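ATP-binding protein (Mycobacterium tuberculosis, PDB 5UKV) acts as PhoR, a sensor histidine kinase important for virulence, whose helical DHp domain, the fragment present here, dimerises and carries the phospho-acceptor site. Local coordinates at the interface of chains A and B. Numbering follows the deposited sequence. Chains: chain A/B, ATP-binding protein.

Contacts 1 and 2 are neighbouring levels of the dimer's four-helix bundle, with the centres of their C-alpha atoms about 9 Å apart. They share A:Ile18, B:Leu68 and B:Ala72, so one patch runs into the other along helix 2-40 of chain A. In contact 1 that helix, carrying the phospho-acceptor histidine, meets helix 47-73 of chain B. In contact 2 it meets the end of the same helix and also its own counterpart, helix 2-40 of chain B. Together they tie one helix of chain A to both helices of the partner, as expected of a dimerisation domain.

Contact 1: the interface of chains A and B. Residues chain A 18-19, 22-23, 26; chain B 65-66, 68-69, 72.
B:Leu69 reaches from helix 47-73 into the groove lined by A:Thr19, A:Ser22, A:His23 and A:Arg26 on helix 2-40, and its forked tip divides the work. B:Leu69 CG lies 3.6 Å from A:Ser22 CB, while the two methyls part towards the larger side chains. B:Leu69 CD2 sits over one face of the imidazole of A:His23, 3.6 Å from the ring centroid and displaced towards the rim, in a CH-pi contact. A:His23 is the phospho-acceptor of the H-box, so the partner chain lines part of its surroundings. B:Leu69 CD1 turns the other way, to A:Arg26, where the nearest guanidinium atom is A:Arg26 NH1 at 3.3 Å. From the same guanidinium, A:Arg26 NH1 makes a salt bridge to the carboxylate oxygen OD1 of B:Asp66 at 3.1 Å. The arginine is poorly ordered, and both contacts should be read loosely. The guanidinium and carboxylate planes stand 58° apart and, as modelled, the N-H points elsewhere, so the pair reads as a charge pairing rather than a hydrogen bond.

The hydroxyl OG of A:Ser22, anti to the carbonyl carbon (chi1 -53°), turns back along its own helix, and A:Ser22 OG donates to the backbone oxygen A:Ile18 O at 2.7 Å. That bond uses the hydroxyl's hydrogen, where B:Leu68 comes alongside, B:Leu68 CB being 3.3 Å from A:Ser22 OG. One turn back along helix 47-73, methyl CG1 of B:Val65 meets the carbonyl oxygen A:Ser22 O. Further along, the branch methyl CG2 of A:Ile18 rests 3.6 Å from the backbone oxygen B:Leu68 O.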
# COMPACT_ATOMS: atom_id res chain seq x y z
N ILE A 18 9.84 3.93 -6.89
CA ILE A 18 8.62 3.17 -6.90
C ILE A 18 8.84 1.68 -6.43
O ILE A 18 8.06 1.18 -5.56
CB ILE A 18 7.88 3.31 -8.21
CG1 ILE A 18 7.26 4.62 -8.27
CG2 ILE A 18 6.79 2.24 -8.29
CD1 ILE A 18 6.81 5.08 -9.61
N THR A 19 9.90 1.01 -6.87
CA THR A 19 10.20 -0.28 -6.35
C THR A 19 10.46 -0.31 -4.82
O THR A 19 9.92 -1.13 -4.13
CB THR A 19 11.36 -0.84 -7.18
OG1 THR A 19 10.96 -0.79 -8.58
CG2 THR A 19 11.75 -2.17 -6.75
N SER A 22 7.25 0.47 -2.78
CA SER A 22 6.35 -0.57 -2.80
C SER A 22 6.69 -1.80 -2.00
O SER A 22 5.79 -2.32 -1.33
CB SER A 22 6.07 -1.00 -4.20
OG SER A 22 5.68 0.15 -4.96
N HIS A 23 7.96 -2.16 -1.97
CA HIS A 23 8.47 -3.17 -1.07
C HIS A 23 8.33 -2.79 0.37
O HIS A 23 7.98 -3.64 1.19
CB HIS A 23 9.93 -3.54 -1.39
CG HIS A 23 10.08 -4.44 -2.60
ND1 HIS A 23 9.53 -5.69 -2.68
CD2 HIS A 23 10.81 -4.29 -3.73
CE1 HIS A 23 9.89 -6.26 -3.81
NE2 HIS A 23 10.67 -5.42 -4.47
N ARG A 26 4.80 -3.49 1.24
CA ARG A 26 4.55 -4.89 1.22
C ARG A 26 4.77 -5.61 2.51
O ARG A 26 4.07 -6.51 2.81
CB ARG A 26 5.39 -5.55 0.17
CG ARG A 26 4.56 -6.45 -0.65
CD ARG A 26 5.38 -7.56 -1.19
NE ARG A 26 5.44 -7.51 -2.62
CZ ARG A 26 5.82 -8.55 -3.33
NH1 ARG A 26 5.88 -8.49 -4.65
NH2 ARG A 26 6.16 -9.66 -2.71
N VAL B 65 -0.21 -2.70 -4.58
CA VAL B 65 1.20 -2.71 -4.38
C VAL B 65 1.94 -3.48 -5.52
O VAL B 65 2.93 -3.01 -6.08
CB VAL B 65 1.56 -3.18 -2.97
CG1 VAL B 65 3.05 -3.33 -2.83
CG2 VAL B 65 0.97 -2.14 -1.89
N ASP B 66 1.48 -4.66 -5.85
CA ASP B 66 2.09 -5.41 -6.93
C ASP B 66 1.95 -4.69 -8.26
O ASP B 66 2.81 -4.82 -9.14
CB ASP B 66 1.53 -6.79 -7.02
CG ASP B 66 2.14 -7.71 -5.98
OD1 ASP B 66 3.04 -7.28 -5.21
OD2 ASP B 66 1.70 -8.87 -5.90
N LEU B 68 2.23 -1.54 -8.77
CA LEU B 68 3.27 -0.56 -8.75
C LEU B 68 4.60 -1.21 -9.04
O LEU B 68 5.41 -0.70 -9.88
CB LEU B 68 3.39 0.13 -7.38
CG LEU B 68 2.36 1.16 -6.96
CD1 LEU B 68 2.39 1.64 -5.49
CD2 LEU B 68 2.52 2.36 -7.85
N LEU B 69 4.87 -2.29 -8.33
CA LEU B 69 6.12 -3.00 -8.55
C LEU B 69 6.23 -3.40 -10.05
O LEU B 69 7.30 -3.40 -10.61
CB LEU B 69 6.26 -4.23 -7.63
CG LEU B 69 6.51 -4.00 -6.09
CD1 LEU B 69 6.28 -5.21 -5.19
CD2 LEU B 69 7.98 -3.61 -5.84
N ALA B 72 6.95 -0.41 -12.43
CA ALA B 72 8.35 -0.09 -12.34
C ALA B 72 9.22 -0.96 -13.23
O ALA B 72 10.25 -0.49 -13.68
CB ALA B 72 8.86 -0.15 -10.90

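Contact 2: the interface of chains A and B. Residues chain A 11, 14-15, 18; chain B 11, 14, 18, 68, 72.
Here the two copies of helix 2-40 pack against each other in the DHp helical bundle, with A:Met14 and B:Met14 at the centre and the end of the partner's helix 47-73 alongside. Both are selenomethionines, a label standing in for methionine, and pack as a methionine pair. The two side chains slide past each other in opposite directions, A:Met14 CG lying 3.9 Å from B:Met14 CB. Equivalent residues adopt different shapes: CG of A:Met14 is anti to its backbone N (chi1 173°), whereas that of B:Met14 is anti to the carbonyl carbon (chi1 -71°). The second choice carries the end of B:Met14 across to A:Arg15 and A:Glu11. The selenium B:Met14 SE lies 3.5 Å from A:Arg15 CG. The side chains of B:Met14 and A:Glu11 cross at about a right angle, B:Met14 CE lying 3.5 Å from A:Glu11 CG.

A:Arg15 runs straight from CG to NE, and its guanidinium reaches both B:Ala72 and A:Glu11. A:Arg15 NH1 donates across the interface to the backbone oxygen B:Ala72 O at 2.9 Å. The oxygen lies at the edge of the guanidinium, in its plane, but the donor stands 63° above the carbonyl plane and so misses the lone pairs. A:Arg15 NH2 makes a salt bridge within its own helix to A:Glu11 OE1 at 2.6 Å, which steadies the group. Next to the methionines, A:Ile18 CD1 leans on B:Met14 CB at 3.7 Å, and A:Ile18 CG1 meets the tip CD1 of B:Ile18 at 3.8 Å.

The isoleucines and methionines thus form the greasy middle of the layer, while A:Arg15 clamps its rim, reaching the last turn of helix 47-73 of chain B from the N-terminal half of helix 2-40.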
# COMPACT_ATOMS: atom_id res chain seq x y z
N GLU A 11 13.96 9.16 -15.06
CA GLU A 11 13.02 8.06 -15.14
C GLU A 11 13.45 6.77 -14.36
O GLU A 11 12.64 6.22 -13.64
CB GLU A 11 12.72 7.74 -16.58
CG GLU A 11 11.82 6.53 -16.71
CD GLU A 11 11.82 5.85 -18.05
OE1 GLU A 11 10.94 4.98 -18.16
OE2 GLU A 11 12.61 6.25 -18.97
N MSE A 14 12.99 7.36 -10.66
CA MSE A 14 11.55 7.22 -10.34
C MSE A 14 11.17 5.73 -10.26
O MSE A 14 10.55 5.26 -9.33
CB MSE A 14 10.70 7.92 -11.39
CG MSE A 14 9.24 7.69 -11.23
SE MSE A 14 8.55 8.63 -9.57
CE MSE A 14 8.80 10.51 -10.02
N ARG A 15 11.60 4.91 -11.25
CA ARG A 15 11.36 3.49 -11.15
C ARG A 15 11.95 2.82 -9.90
O ARG A 15 11.29 2.07 -9.26
CB ARG A 15 12.00 2.67 -12.34
CG ARG A 15 11.35 2.96 -13.68
CD ARG A 15 12.15 2.09 -14.74
NE ARG A 15 11.64 2.52 -16.02
CZ ARG A 15 10.63 1.96 -16.65
NH1 ARG A 15 10.04 0.88 -16.18
NH2 ARG A 15 10.20 2.47 -17.78
N ILE A 18 9.84 3.93 -6.89
CA ILE A 18 8.62 3.17 -6.90
C ILE A 18 8.84 1.68 -6.43
O ILE A 18 8.06 1.18 -5.56
CB ILE A 18 7.88 3.31 -8.21
CG1 ILE A 18 7.26 4.62 -8.27
CG2 ILE A 18 6.79 2.24 -8.29
CD1 ILE A 18 6.81 5.08 -9.61
N GLU B 11 8.04 8.87 -16.88
CA GLU B 11 8.18 9.38 -15.47
C GLU B 11 6.92 10.07 -14.91
O GLU B 11 6.49 9.83 -13.82
CB GLU B 11 9.39 10.34 -15.37
CG GLU B 11 9.65 10.84 -13.98
CD GLU B 11 10.56 12.06 -13.88
OE1 GLU B 11 10.16 13.05 -13.20
OE2 GLU B 11 11.63 12.04 -14.55
N MSE B 14 4.23 7.35 -14.28
CA MSE B 14 4.57 6.73 -13.02
C MSE B 14 4.28 7.57 -11.79
O MSE B 14 3.73 7.08 -10.79
CB MSE B 14 6.03 6.33 -13.01
CG MSE B 14 6.26 5.11 -13.98
SE MSE B 14 8.12 4.41 -13.71
CE MSE B 14 8.97 5.71 -14.84
N ILE B 18 1.64 6.49 -8.80
CA ILE B 18 1.93 6.41 -7.41
C ILE B 18 0.96 7.30 -6.61
O ILE B 18 0.50 6.90 -5.60
CB ILE B 18 3.41 6.50 -7.09
CG1 ILE B 18 3.61 6.04 -5.66
CG2 ILE B 18 3.90 7.88 -7.27
CD1 ILE B 18 4.86 5.25 -5.43
N LEU B 68 2.23 -1.54 -8.77
CA LEU B 68 3.27 -0.56 -8.75
C LEU B 68 4.60 -1.21 -9.04
O LEU B 68 5.41 -0.70 -9.88
CB LEU B 68 3.39 0.13 -7.38
CG LEU B 68 2.36 1.16 -6.96
CD1 LEU B 68 2.39 1.64 -5.49
CD2 LEU B 68 2.52 2.36 -7.85
N ALA B 72 6.95 -0.41 -12.43
CA ALA B 72 8.35 -0.09 -12.34
C ALA B 72 9.22 -0.96 -13.23
O ALA B 72 10.25 -0.49 -13.68
CB ALA B 72 8.86 -0.15 -10.90